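Local coordinates for cytoplasmic Protein STM1381 (Salmonella enterica subsp. enterica serovar Typhimurium, PDB 3SOZ) that is of unknown function but belongs to a putative glutamine amidotransferase family in the class I glutaminase clan, at residues A[156-161]-A[195-200]; A[171-176]-A[232-237]; A[176-181]-A[226-231]; A[180-185]-A[215-220]. All coordinates share one frame; numbering follows the deposited sequence.

Interaction 1. Residues A[156-161]-A[195-200]; sequences QGCKAV and AEINGD
Cys158 is the first residue of 156-161 to meet 195-200. Its thiol is anti to the backbone N (chi1 171°), which lays SG alongside the other strand. There Cys158 SG sits 4.0 Å from Ile197 CG1 and also 4.0 Å from Asn198 CB. It sits where strand 195-197 gives way to a turn. The backbone of Cys158 is hydrogen-bonded to Leu179, on its other neighbouring strand. Ala160 comes next. Ala160 CB lies 4.3 Å from Ile197 CB, and the methyl also touches Trp176. The two strands pair antiparallel in the mixed sheet, consistent with a glutamine amidotransferase-like fold. Strand 157-161 and strand 195-197 run at 155° to each other. Val161 carries the ladder, as a hydrogen-bonded pair with Glu196. Val161 N donates to Glu196 O at 2.9 Å, nearly along the C=O axis. Glu196 N returns a bond to Val161 O at 2.8 Å, arriving from above the carbonyl plane at 38°. The Val161 and Glu196 side chains leave the sheet on the same face. Past Ile197, a type I' turn joins strand 192-197 to strand 200-208 as a hairpin. Asn198 and Gly199 both have positive phi there. Ile197 N donates to Asp200 O at 2.8 Å, and Asp200 N donates to Ile197 O at 2.6 Å. The Asn198 amide reaches Tyr182.

Interaction 2. Residues A[171-176]-A[232-237]; sequences QPFSEW and WEHYAT
Trp176 NE1 is the best-held polar atom of the contact, gripped by one hydrogen bond to Asn162 OD1. That bond ties the indole to strand 157-162. The rest is an aromatic cluster of Phe173, Trp176, Trp232 and His234. It joins the start of strand 175-187 to the lead-in of helix 235-246, and no hydrogen bond crosses between the two segments. Trp232 makes the central wedge. Its CG is anti to the backbone N (chi1 -157°), and its six-membered ring turns an edge to the face of Phe173. CH2 of Trp232 stands over the centre of that ring, and the planes meet at 55° with centroids 5.0 Å apart. The same CH2 atom of Trp232 lies over a face of Trp176, 3.7 Å from Trp176 CE3. Those two six-membered rings cross obliquely, at 34°. Phe173 CG takes the crowded position between backbone N and carbonyl carbon, and its CB meets a second aromatic partner, His234. Pro172 also packs there, with Pro172 CB 4.1 Å from His234 ND1. Phe173 CB makes a CH-pi contact over the imidazole face of His234, 3.9 Å from the ring centroid.

Interaction 3. Residues A[176-181]-A[226-231]; sequences WPPLLG and SPQFLQ
Phe229 CG is anti to the backbone N (chi1 180°), which swings the ring from helix 227-230 toward strand 176-179. Leu179 CG is anti to its carbonyl carbon (chi1 -63°), and this brings CD2 over one face of that ring. CD2 of Leu179 lies 3.7 Å from the ring centroid of Phe229, a CH-pi contact offset toward the rim. Pro177 CG comes to the ring edge, near its plane, 4.0 Å from Phe229 CD1. Trp176 CZ3 lies alongside, 4.0 Å from Phe229 CE1. Trp176, Pro177 and Leu179 thus all meet the Phe229 ring; Pro178 does not. Pro178 CD instead packs on Gln228 CB at 3.8 Å. Its carbonyl has a polar partner. Ser226 OG, in the crowded position between backbone N and carbonyl carbon (chi1 80°), donates to Pro178 O at 2.8 Å, nearly along the C=O axis. The same OG accepts a weak bond from Phe229 N. Ser226 O takes both Phe229 N and Leu230 N. Leu180 and Gln228 also pack against Met94 and Ile96 of the second subunit. Ser226 is a helix N-cap whose hydroxyl also holds the helix start to the Pro177-Pro178 part of strand 175-187.

Interaction 4. Residues A[180-185]-A[215-220]; sequences LGYNKL and CFASDC
Tyr182 CB packs against Ala217, with Ala217 CB 4.1 Å away and Ala217 O also beside it. CG takes the crowded position between backbone N and carbonyl carbon (chi1 61°), and from there the ring leads away from 215-220. Its CD1 meets Ile197 CG2, and the side chain also packs on Val152 and Leu154. At the tip, OH is gripped by two hydrogen-bonding groups, Asp200 OD2 and Asn198 ND2. So the tyrosine reaches from Ala217 to the hairpin turn. The backbones on either side of Tyr182 carry the polar contact. Asn183 N donates to Ala217 O at 2.6 Å, fairly straight at 157° and nearly along the C=O axis. Ser218 OG, anti to its own backbone N, donates to Gly181 O at 2.8 Å, also close to the C=O axis. Leu185 adds an apolar touch, with Leu185 CD1 4.1 Å from Ala217 CB. The Asn183 side chain turns to other partners, its OD1 accepting from Gly119 N. All six touching residues are buried. The contact brings the chain at the end of strand 211-216, a neighbour of parallel strand 113-117, onto strand 175-187, consistent with the core of a class I glutaminase-like fold.

In the fold
From the N terminus, the chain first lays down parallel strands such as 5-10 and 73-77; all four contacts come in its second half. Interaction 1 closes the first loop, bringing strand 192-197 back to strand 157-162. Strand 175-187 begins within that loop and supplies the first segments of interactions 3 and 4 and the end of that of interaction 2, so interaction 1 crosses all three. Interaction 4 returns the chain after strand 211-216 to this strand. Interaction 3 then brings helix 227-230 to an overlapping part of it. Interaction 2 closes the widest loop, just ahead of helix 235-246, and encloses both. Together they tie the antiparallel strands to the parallel core and the C-terminal helices.

Interaction 1. Residues A[156-161]-A[195-200]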
loop_
_atom_site.group_PDB
_atom_site.type_symbol
_atom_site.label_atom_id
_atom_site.label_comp_id
_atom_site.label_asym_id
_atom_site.label_seq_id
_atom_site.Cartn_x
_atom_site.Cartn_y
_atom_site.Cartn_z
ATOM N N GLN A 156 11.023 21.503 3.230
ATOM C CA GLN A 156 11.587 22.859 3.089
ATOM C C GLN A 156 10.475 23.867 3.144
ATOM O O GLN A 156 10.709 25.050 3.348
ATOM C CB GLN A 156 12.340 23.037 1.781
ATOM C CG GLN A 156 11.439 22.939 0.553
ATOM C CD GLN A 156 11.210 21.484 0.066
ATOM O OE1 GLN A 156 10.964 20.566 0.834
ATOM N NE2 GLN A 156 11.325 21.296 -1.202
ATOM N N GLY A 157 9.252 23.395 2.986
ATOM C CA GLY A 157 8.100 24.257 3.064
ATOM C C GLY A 157 7.929 24.916 1.730
ATOM O O GLY A 157 8.877 25.098 1.005
ATOM N N CYS A 158 6.718 25.290 1.398
ATOM C CA CYS A 158 6.498 25.920 0.144
ATOM C C CYS A 158 5.329 26.839 0.324
ATOM O O CYS A 158 4.387 26.493 1.038
ATOM C CB CYS A 158 6.210 24.842 -0.878
ATOM S SG CYS A 158 5.672 25.415 -2.461
ATOM N N LYS A 159 5.424 28.038 -0.266
ATOM C CA LYS A 159 4.334 29.031 -0.229
ATOM C C LYS A 159 3.367 28.867 -1.390
ATOM O O LYS A 159 3.763 28.787 -2.564
ATOM C CB LYS A 159 4.860 30.456 -0.205
ATOM C CG LYS A 159 5.754 30.760 0.993
ATOM C CD LYS A 159 5.900 32.276 1.276
ATOM C CE LYS A 159 7.193 32.568 2.018
ATOM N NZ LYS A 159 7.903 33.726 1.375
ATOM N N ALA A 160 2.086 28.820 -1.036
ATOM C CA ALA A 160 1.018 28.702 -2.002
ATOM C C ALA A 160 0.795 30.061 -2.615
ATOM O O ALA A 160 0.953 31.101 -1.939
ATOM C CB ALA A 160 -0.229 28.255 -1.322
ATOM N N VAL A 161 0.437 30.068 -3.892
ATOM C CA VAL A 161 -0.044 31.294 -4.521
ATOM C C VAL A 161 -1.504 31.185 -4.968
ATOM O O VAL A 161 -1.887 30.216 -5.625
ATOM C CB VAL A 161 0.861 31.761 -5.707
ATOM C CG1 VAL A 161 2.280 32.111 -5.217
ATOM C CG2 VAL A 161 0.886 30.707 -6.855
ATOM N N ALA A 195 -6.344 28.557 -5.405
ATOM C CA ALA A 195 -4.993 28.650 -4.808
ATOM C C ALA A 195 -4.229 27.455 -5.252
ATOM O O ALA A 195 -4.808 26.434 -5.495
ATOM C CB ALA A 195 -5.050 28.652 -3.317
ATOM N N GLU A 196 -2.917 27.585 -5.360
ATOM C CA GLU A 196 -2.071 26.467 -5.766
ATOM C C GLU A 196 -0.779 26.377 -4.956
ATOM O O GLU A 196 -0.308 27.358 -4.410
ATOM C CB GLU A 196 -1.766 26.534 -7.251
ATOM C CG GLU A 196 -2.920 26.147 -8.116
ATOM C CD GLU A 196 -2.521 25.972 -9.590
ATOM O OE1 GLU A 196 -1.908 26.899 -10.166
ATOM O OE2 GLU A 196 -2.829 24.892 -10.172
ATOM N N ILE A 197 -0.219 25.184 -4.878
ATOM C CA ILE A 197 1.002 24.961 -4.108
ATOM C C ILE A 197 1.878 24.114 -4.994
ATOM O O ILE A 197 1.352 23.302 -5.752
ATOM C CB ILE A 197 0.680 24.311 -2.723
ATOM C CG1 ILE A 197 1.920 24.227 -1.839
ATOM C CG2 ILE A 197 -0.098 22.987 -2.890
ATOM C CD1 ILE A 197 1.605 24.037 -0.418
ATOM N N ASN A 198 3.188 24.383 -4.986
ATOM C CA ASN A 198 4.172 23.614 -5.756
ATOM C C ASN A 198 3.611 23.188 -7.107
ATOM O O ASN A 198 3.841 22.072 -7.568
ATOM C CB ASN A 198 4.615 22.402 -4.917
ATOM C CG ASN A 198 5.774 21.631 -5.521
ATOM O OD1 ASN A 198 6.782 22.198 -5.909
ATOM N ND2 ASN A 198 5.640 20.313 -5.570
ATOM N N GLY A 199 2.836 24.086 -7.727
ATOM C CA GLY A 199 2.281 23.883 -9.082
ATOM C C GLY A 199 1.204 22.814 -9.152
ATOM O O GLY A 199 1.071 22.141 -10.188
ATOM N N ASP A 200 0.447 22.652 -8.053
ATOM C CA ASP A 200 -0.628 21.675 -7.944
ATOM C C ASP A 200 -1.775 22.349 -7.210
ATOM O O ASP A 200 -1.542 23.320 -6.488
ATOM C CB ASP A 200 -0.182 20.473 -7.101
ATOM C CG ASP A 200 0.690 19.510 -7.856
ATOM O OD1 ASP A 200 0.432 19.320 -9.064
ATOM O OD2 ASP A 200 1.633 18.929 -7.230
#

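Interaction 2. Residues A[171-176]-A[232-237]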
loop_
_atom_site.group_PDB
_atom_site.type_symbol
_atom_site.label_atom_id
_atom_site.label_comp_id
_atom_site.label_asym_id
_atom_site.label_seq_id
_atom_site.Cartn_x
_atom_site.Cartn_y
_atom_site.Cartn_z
ATOM N N GLN A 171 -9.624 37.097 -1.108
ATOM C CA GLN A 171 -9.327 38.547 -1.217
ATOM C C GLN A 171 -8.296 38.995 -0.177
ATOM O O GLN A 171 -7.196 39.424 -0.552
ATOM C CB GLN A 171 -10.590 39.455 -1.208
ATOM C CG GLN A 171 -11.477 39.472 -2.511
ATOM C CD GLN A 171 -10.744 39.217 -3.884
ATOM O OE1 GLN A 171 -11.294 39.528 -4.964
ATOM N NE2 GLN A 171 -9.537 38.623 -3.839
ATOM N N PRO A 172 -8.626 38.818 1.122
ATOM C CA PRO A 172 -7.910 39.446 2.244
ATOM C C PRO A 172 -6.383 39.211 2.348
ATOM O O PRO A 172 -5.735 39.821 3.221
ATOM C CB PRO A 172 -8.633 38.869 3.479
ATOM C CG PRO A 172 -9.961 38.368 2.948
ATOM C CD PRO A 172 -9.640 37.860 1.605
ATOM N N PHE A 173 -5.821 38.353 1.483
ATOM C CA PHE A 173 -4.377 38.048 1.487
ATOM C C PHE A 173 -3.900 37.720 0.083
ATOM O O PHE A 173 -4.715 37.378 -0.802
ATOM C CB PHE A 173 -4.071 36.853 2.409
ATOM C CG PHE A 173 -4.775 35.576 2.001
ATOM C CD1 PHE A 173 -4.297 34.803 0.932
ATOM C CD2 PHE A 173 -5.923 35.159 2.668
ATOM C CE1 PHE A 173 -4.946 33.657 0.528
ATOM C CE2 PHE A 173 -6.573 34.009 2.268
ATOM C CZ PHE A 173 -6.081 33.257 1.199
ATOM N N SER A 174 -2.585 37.797 -0.123
ATOM C CA SER A 174 -1.997 37.391 -1.418
ATOM C C SER A 174 -0.846 36.404 -1.274
ATOM O O SER A 174 -0.635 35.551 -2.154
ATOM C CB SER A 174 -1.545 38.608 -2.252
ATOM O OG SER A 174 -0.418 39.249 -1.674
ATOM N N GLU A 175 -0.111 36.556 -0.170
ATOM C CA GLU A 175 1.009 35.685 0.184
ATOM C C GLU A 175 0.627 34.686 1.301
ATOM O O GLU A 175 0.053 35.053 2.353
ATOM C CB GLU A 175 2.233 36.544 0.547
ATOM C CG GLU A 175 3.198 35.952 1.617
ATOM C CD GLU A 175 4.673 36.355 1.415
ATOM O OE1 GLU A 175 5.126 36.442 0.232
ATOM O OE2 GLU A 175 5.371 36.554 2.448
ATOM N N TRP A 176 0.930 33.416 1.042
ATOM C CA TRP A 176 0.614 32.312 1.960
ATOM C C TRP A 176 1.777 31.965 2.894
ATOM O O TRP A 176 2.951 32.113 2.520
ATOM C CB TRP A 176 0.286 31.076 1.147
ATOM C CG TRP A 176 -1.111 31.024 0.597
ATOM C CD1 TRP A 176 -1.560 31.565 -0.582
ATOM C CD2 TRP A 176 -2.232 30.337 1.171
ATOM N NE1 TRP A 176 -2.890 31.267 -0.769
ATOM C CE2 TRP A 176 -3.331 30.518 0.293
ATOM C CE3 TRP A 176 -2.417 29.573 2.342
ATOM C CZ2 TRP A 176 -4.603 29.965 0.557
ATOM C CZ3 TRP A 176 -3.692 29.043 2.610
ATOM C CH2 TRP A 176 -4.759 29.237 1.719
ATOM N N TRP A 232 -0.640 32.438 11.466
ATOM C CA TRP A 232 -1.086 33.365 10.428
ATOM C C TRP A 232 -2.160 34.332 10.917
ATOM O O TRP A 232 -2.954 33.979 11.790
ATOM C CB TRP A 232 -1.687 32.551 9.315
ATOM C CG TRP A 232 -1.700 33.192 8.013
ATOM C CD1 TRP A 232 -0.943 34.249 7.603
ATOM C CD2 TRP A 232 -2.476 32.780 6.884
ATOM N NE1 TRP A 232 -1.212 34.532 6.283
ATOM C CE2 TRP A 232 -2.153 33.651 5.815
ATOM C CE3 TRP A 232 -3.412 31.755 6.666
ATOM C CZ2 TRP A 232 -2.732 33.523 4.529
ATOM C CZ3 TRP A 232 -3.991 31.623 5.369
ATOM C CH2 TRP A 232 -3.643 32.503 4.327
ATOM N N GLU A 233 -2.202 35.544 10.363
ATOM C CA GLU A 233 -3.238 36.490 10.783
ATOM C C GLU A 233 -4.569 36.032 10.192
ATOM O O GLU A 233 -5.603 36.023 10.864
ATOM C CB GLU A 233 -2.909 37.924 10.361
ATOM C CG GLU A 233 -3.716 38.997 11.163
ATOM C CD GLU A 233 -4.312 40.117 10.262
ATOM O OE1 GLU A 233 -5.426 40.626 10.591
ATOM O OE2 GLU A 233 -3.669 40.467 9.226
ATOM N N HIS A 234 -4.489 35.589 8.942
ATOM C CA HIS A 234 -5.648 35.215 8.143
ATOM C C HIS A 234 -6.192 33.804 8.401
ATOM O O HIS A 234 -7.157 33.381 7.764
ATOM C CB HIS A 234 -5.324 35.432 6.664
ATOM C CG HIS A 234 -4.961 36.854 6.330
ATOM N ND1 HIS A 234 -5.867 37.893 6.405
ATOM C CD2 HIS A 234 -3.785 37.405 5.934
ATOM C CE1 HIS A 234 -5.263 39.021 6.068
ATOM N NE2 HIS A 234 -4.001 38.751 5.773
ATOM N N TYR A 235 -5.602 33.102 9.368
ATOM C CA TYR A 235 -5.925 31.702 9.604
ATOM C C TYR A 235 -7.405 31.484 9.912
ATOM O O TYR A 235 -8.086 30.820 9.137
ATOM C CB TYR A 235 -4.993 31.091 10.685
ATOM C CG TYR A 235 -5.220 29.599 10.970
ATOM C CD1 TYR A 235 -4.783 28.619 10.078
ATOM C CD2 TYR A 235 -5.872 29.182 12.138
ATOM C CE1 TYR A 235 -4.994 27.263 10.335
ATOM C CE2 TYR A 235 -6.100 27.825 12.399
ATOM C CZ TYR A 235 -5.656 26.872 11.503
ATOM O OH TYR A 235 -5.876 25.542 11.771
ATOM N N ALA A 236 -7.899 32.059 11.011
ATOM C CA ALA A 236 -9.305 31.872 11.441
ATOM C C ALA A 236 -10.345 32.294 10.372
ATOM O O ALA A 236 -11.181 31.503 9.928
ATOM C CB ALA A 236 -9.556 32.586 12.758
ATOM N N THR A 237 -10.248 33.537 9.933
ATOM C CA THR A 237 -11.105 34.049 8.889
ATOM C C THR A 237 -11.049 33.156 7.649
ATOM O O THR A 237 -12.049 32.981 6.940
ATOM C CB THR A 237 -10.690 35.504 8.526
ATOM O OG1 THR A 237 -10.864 36.335 9.682
ATOM C CG2 THR A 237 -11.525 36.051 7.369
#

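Interaction 3. Residues A[176-181]-A[226-231]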
loop_
_atom_site.group_PDB
_atom_site.type_symbol
_atom_site.label_atom_id
_atom_site.label_comp_id
_atom_site.label_asym_id
_atom_site.label_seq_id
_atom_site.Cartn_x
_atom_site.Cartn_y
_atom_site.Cartn_z
ATOM N N TRP A 176 0.930 33.416 1.042
ATOM C CA TRP A 176 0.614 32.312 1.960
ATOM C C TRP A 176 1.777 31.965 2.894
ATOM O O TRP A 176 2.951 32.113 2.520
ATOM C CB TRP A 176 0.286 31.076 1.147
ATOM C CG TRP A 176 -1.111 31.024 0.597
ATOM C CD1 TRP A 176 -1.560 31.565 -0.582
ATOM C CD2 TRP A 176 -2.232 30.337 1.171
ATOM N NE1 TRP A 176 -2.890 31.267 -0.769
ATOM C CE2 TRP A 176 -3.331 30.518 0.293
ATOM C CE3 TRP A 176 -2.417 29.573 2.342
ATOM C CZ2 TRP A 176 -4.603 29.965 0.557
ATOM C CZ3 TRP A 176 -3.692 29.043 2.610
ATOM C CH2 TRP A 176 -4.759 29.237 1.719
ATOM N N PRO A 177 1.465 31.486 4.114
ATOM C CA PRO A 177 2.576 30.957 4.930
ATOM C C PRO A 177 2.994 29.589 4.372
ATOM O O PRO A 177 2.215 28.964 3.620
ATOM C CB PRO A 177 1.977 30.828 6.324
ATOM C CG PRO A 177 0.469 31.135 6.157
ATOM C CD PRO A 177 0.148 31.230 4.726
ATOM N N PRO A 178 4.225 29.131 4.686
ATOM C CA PRO A 178 4.614 27.857 4.078
ATOM C C PRO A 178 3.871 26.661 4.712
ATOM O O PRO A 178 3.590 26.659 5.902
ATOM C CB PRO A 178 6.113 27.786 4.369
ATOM C CG PRO A 178 6.251 28.546 5.647
ATOM C CD PRO A 178 5.296 29.676 5.550
ATOM N N LEU A 179 3.548 25.664 3.903
ATOM C CA LEU A 179 3.003 24.406 4.414
ATOM C C LEU A 179 4.077 23.347 4.165
ATOM O O LEU A 179 4.852 23.507 3.222
ATOM C CB LEU A 179 1.691 24.065 3.694
ATOM C CG LEU A 179 0.529 25.050 3.895
ATOM C CD1 LEU A 179 -0.476 24.868 2.811
ATOM C CD2 LEU A 179 -0.159 24.926 5.229
ATOM N N LEU A 180 4.103 22.283 4.982
ATOM C CA LEU A 180 5.108 21.231 4.877
ATOM C C LEU A 180 4.734 19.990 4.043
ATOM O O LEU A 180 5.551 19.047 3.903
ATOM C CB LEU A 180 5.589 20.827 6.252
ATOM C CG LEU A 180 6.142 21.963 7.104
ATOM C CD1 LEU A 180 6.760 21.408 8.368
ATOM C CD2 LEU A 180 7.195 22.650 6.308
ATOM N N GLY A 181 3.530 19.988 3.473
ATOM C CA GLY A 181 3.175 18.970 2.511
ATOM C C GLY A 181 1.710 19.095 2.137
ATOM O O GLY A 181 0.991 19.920 2.703
ATOM N N SER A 226 1.879 24.058 9.334
ATOM C CA SER A 226 3.082 24.572 9.997
ATOM C C SER A 226 2.752 25.542 11.117
ATOM O O SER A 226 1.658 26.073 11.160
ATOM C CB SER A 226 3.964 25.276 8.969
ATOM O OG SER A 226 3.477 26.586 8.703
ATOM N N PRO A 227 3.697 25.793 12.026
ATOM C CA PRO A 227 3.347 26.763 13.053
ATOM C C PRO A 227 3.164 28.161 12.425
ATOM O O PRO A 227 2.378 28.938 12.929
ATOM C CB PRO A 227 4.549 26.708 14.015
ATOM C CG PRO A 227 5.258 25.454 13.666
ATOM C CD PRO A 227 5.065 25.291 12.211
ATOM N N GLN A 228 3.844 28.443 11.310
ATOM C CA GLN A 228 3.596 29.659 10.537
ATOM C C GLN A 228 2.163 29.724 10.004
ATOM O O GLN A 228 1.671 30.795 9.704
ATOM C CB GLN A 228 4.540 29.756 9.321
ATOM C CG GLN A 228 5.974 30.068 9.616
ATOM C CD GLN A 228 6.680 28.934 10.365
ATOM O OE1 GLN A 228 6.665 27.761 9.940
ATOM N NE2 GLN A 228 7.295 29.283 11.490
ATOM N N PHE A 229 1.537 28.577 9.798
ATOM C CA PHE A 229 0.212 28.515 9.200
ATOM C C PHE A 229 -0.813 28.791 10.290
ATOM O O PHE A 229 -1.701 29.591 10.088
ATOM C CB PHE A 229 -0.017 27.165 8.498
ATOM C CG PHE A 229 -1.384 27.013 7.851
ATOM C CD1 PHE A 229 -1.915 28.002 7.025
ATOM C CD2 PHE A 229 -2.145 25.853 8.058
ATOM C CE1 PHE A 229 -3.196 27.843 6.416
ATOM C CE2 PHE A 229 -3.428 25.671 7.446
ATOM C CZ PHE A 229 -3.949 26.668 6.626
ATOM N N LEU A 230 -0.646 28.165 11.451
ATOM C CA LEU A 230 -1.561 28.335 12.588
ATOM C C LEU A 230 -1.452 29.706 13.258
ATOM O O LEU A 230 -2.375 30.145 13.957
ATOM C CB LEU A 230 -1.347 27.247 13.686
ATOM C CG LEU A 230 -1.391 25.731 13.412
ATOM C CD1 LEU A 230 -1.096 24.945 14.702
ATOM C CD2 LEU A 230 -2.712 25.268 12.802
ATOM N N GLN A 231 -0.310 30.362 13.112
ATOM C CA GLN A 231 -0.156 31.672 13.723
ATOM C C GLN A 231 -0.410 32.791 12.730
ATOM O O GLN A 231 -0.405 33.940 13.110
ATOM C CB GLN A 231 1.208 31.827 14.345
ATOM C CG GLN A 231 1.542 30.831 15.434
ATOM C CD GLN A 231 3.062 30.724 15.592
ATOM O OE1 GLN A 231 3.536 30.022 16.466
ATOM N NE2 GLN A 231 3.827 31.427 14.742
#

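Interaction 4. Residues A[180-185]-A[215-220]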
loop_
_atom_site.group_PDB
_atom_site.type_symbol
_atom_site.label_atom_id
_atom_site.label_comp_id
_atom_site.label_asym_id
_atom_site.label_seq_id
_atom_site.Cartn_x
_atom_site.Cartn_y
_atom_site.Cartn_z
ATOM N N LEU A 180 4.103 22.283 4.982
ATOM C CA LEU A 180 5.108 21.231 4.877
ATOM C C LEU A 180 4.734 19.990 4.043
ATOM O O LEU A 180 5.551 19.047 3.903
ATOM C CB LEU A 180 5.589 20.827 6.252
ATOM C CG LEU A 180 6.142 21.963 7.104
ATOM C CD1 LEU A 180 6.760 21.408 8.368
ATOM C CD2 LEU A 180 7.195 22.650 6.308
ATOM N N GLY A 181 3.530 19.988 3.473
ATOM C CA GLY A 181 3.175 18.970 2.511
ATOM C C GLY A 181 1.710 19.095 2.137
ATOM O O GLY A 181 0.991 19.920 2.703
ATOM N N TYR A 182 1.264 18.296 1.168
ATOM C CA TYR A 182 -0.124 18.304 0.769
ATOM C C TYR A 182 -0.407 17.017 0.007
ATOM O O TYR A 182 0.508 16.298 -0.408
ATOM C CB TYR A 182 -0.448 19.534 -0.143
ATOM C CG TYR A 182 0.363 19.557 -1.437
ATOM C CD1 TYR A 182 1.637 20.073 -1.455
ATOM C CD2 TYR A 182 -0.124 19.021 -2.605
ATOM C CE1 TYR A 182 2.398 20.082 -2.579
ATOM C CE2 TYR A 182 0.661 19.013 -3.754
ATOM C CZ TYR A 182 1.937 19.548 -3.700
ATOM O OH TYR A 182 2.766 19.568 -4.801
ATOM N N ASN A 183 -1.694 16.762 -0.189
ATOM C CA ASN A 183 -2.151 15.721 -1.070
ATOM C C ASN A 183 -2.194 16.235 -2.507
ATOM O O ASN A 183 -2.736 17.291 -2.790
ATOM C CB ASN A 183 -3.535 15.266 -0.626
ATOM C CG ASN A 183 -3.519 14.489 0.680
ATOM O OD1 ASN A 183 -3.878 15.005 1.746
ATOM N ND2 ASN A 183 -3.123 13.221 0.594
ATOM N N LYS A 184 -1.626 15.469 -3.423
ATOM C CA LYS A 184 -1.526 15.874 -4.792
ATOM C C LYS A 184 -2.817 15.447 -5.414
ATOM O O LYS A 184 -3.155 14.264 -5.344
ATOM C CB LYS A 184 -0.383 15.153 -5.476
ATOM C CG LYS A 184 -0.248 15.482 -6.938
ATOM C CD LYS A 184 0.981 14.834 -7.543
ATOM C CE LYS A 184 1.055 15.140 -9.054
ATOM N NZ LYS A 184 2.416 14.825 -9.579
ATOM N N LEU A 185 -3.503 16.435 -6.013
ATOM C CA LEU A 185 -4.769 16.295 -6.706
ATOM C C LEU A 185 -4.752 16.969 -8.085
ATOM O O LEU A 185 -3.814 17.680 -8.477
ATOM C CB LEU A 185 -5.889 16.909 -5.874
ATOM C CG LEU A 185 -5.969 16.326 -4.465
ATOM C CD1 LEU A 185 -6.638 17.259 -3.537
ATOM C CD2 LEU A 185 -6.692 15.041 -4.513
ATOM N N CYS A 215 -12.318 21.085 -1.297
ATOM C CA CYS A 215 -11.135 20.328 -0.957
ATOM C C CYS A 215 -9.991 21.264 -0.671
ATOM O O CYS A 215 -9.677 22.148 -1.467
ATOM C CB CYS A 215 -10.734 19.459 -2.113
ATOM S SG CYS A 215 -11.919 18.183 -2.359
ATOM N N PHE A 216 -9.369 21.062 0.476
ATOM C CA PHE A 216 -8.171 21.772 0.828
ATOM C C PHE A 216 -7.073 20.712 0.917
ATOM O O PHE A 216 -7.211 19.740 1.664
ATOM C CB PHE A 216 -8.375 22.536 2.153
ATOM C CG PHE A 216 -7.156 23.248 2.615
ATOM C CD1 PHE A 216 -6.786 24.459 2.040
ATOM C CD2 PHE A 216 -6.325 22.675 3.568
ATOM C CE1 PHE A 216 -5.613 25.097 2.441
ATOM C CE2 PHE A 216 -5.163 23.312 3.971
ATOM C CZ PHE A 216 -4.807 24.516 3.410
ATOM N N ALA A 217 -6.000 20.888 0.151
ATOM C CA ALA A 217 -5.043 19.793 -0.119
ATOM C C ALA A 217 -3.996 19.560 0.957
ATOM O O ALA A 217 -3.134 18.695 0.789
ATOM C CB ALA A 217 -4.354 19.975 -1.452
ATOM N N SER A 218 -4.069 20.319 2.045
ATOM C CA SER A 218 -3.063 20.247 3.086
ATOM C C SER A 218 -3.793 20.031 4.379
ATOM O O SER A 218 -4.967 19.704 4.371
ATOM C CB SER A 218 -2.223 21.518 3.144
ATOM O OG SER A 218 -1.079 21.358 3.964
ATOM N N ASP A 219 -3.099 20.184 5.484
ATOM C CA ASP A 219 -3.637 19.795 6.759
ATOM C C ASP A 219 -3.879 21.091 7.502
ATOM O O ASP A 219 -3.109 22.035 7.403
ATOM C CB ASP A 219 -2.611 18.941 7.510
ATOM C CG ASP A 219 -3.222 18.086 8.635
ATOM O OD1 ASP A 219 -4.130 18.500 9.377
ATOM O OD2 ASP A 219 -2.739 16.964 8.813
ATOM N N CYS A 220 -4.965 21.144 8.238
ATOM C CA CYS A 220 -5.212 22.275 9.103
ATOM C C CYS A 220 -4.380 22.166 10.404
ATOM O O CYS A 220 -4.550 22.954 11.313
ATOM C CB CYS A 220 -6.706 22.317 9.420
ATOM S SG CYS A 220 -7.182 20.898 10.466
#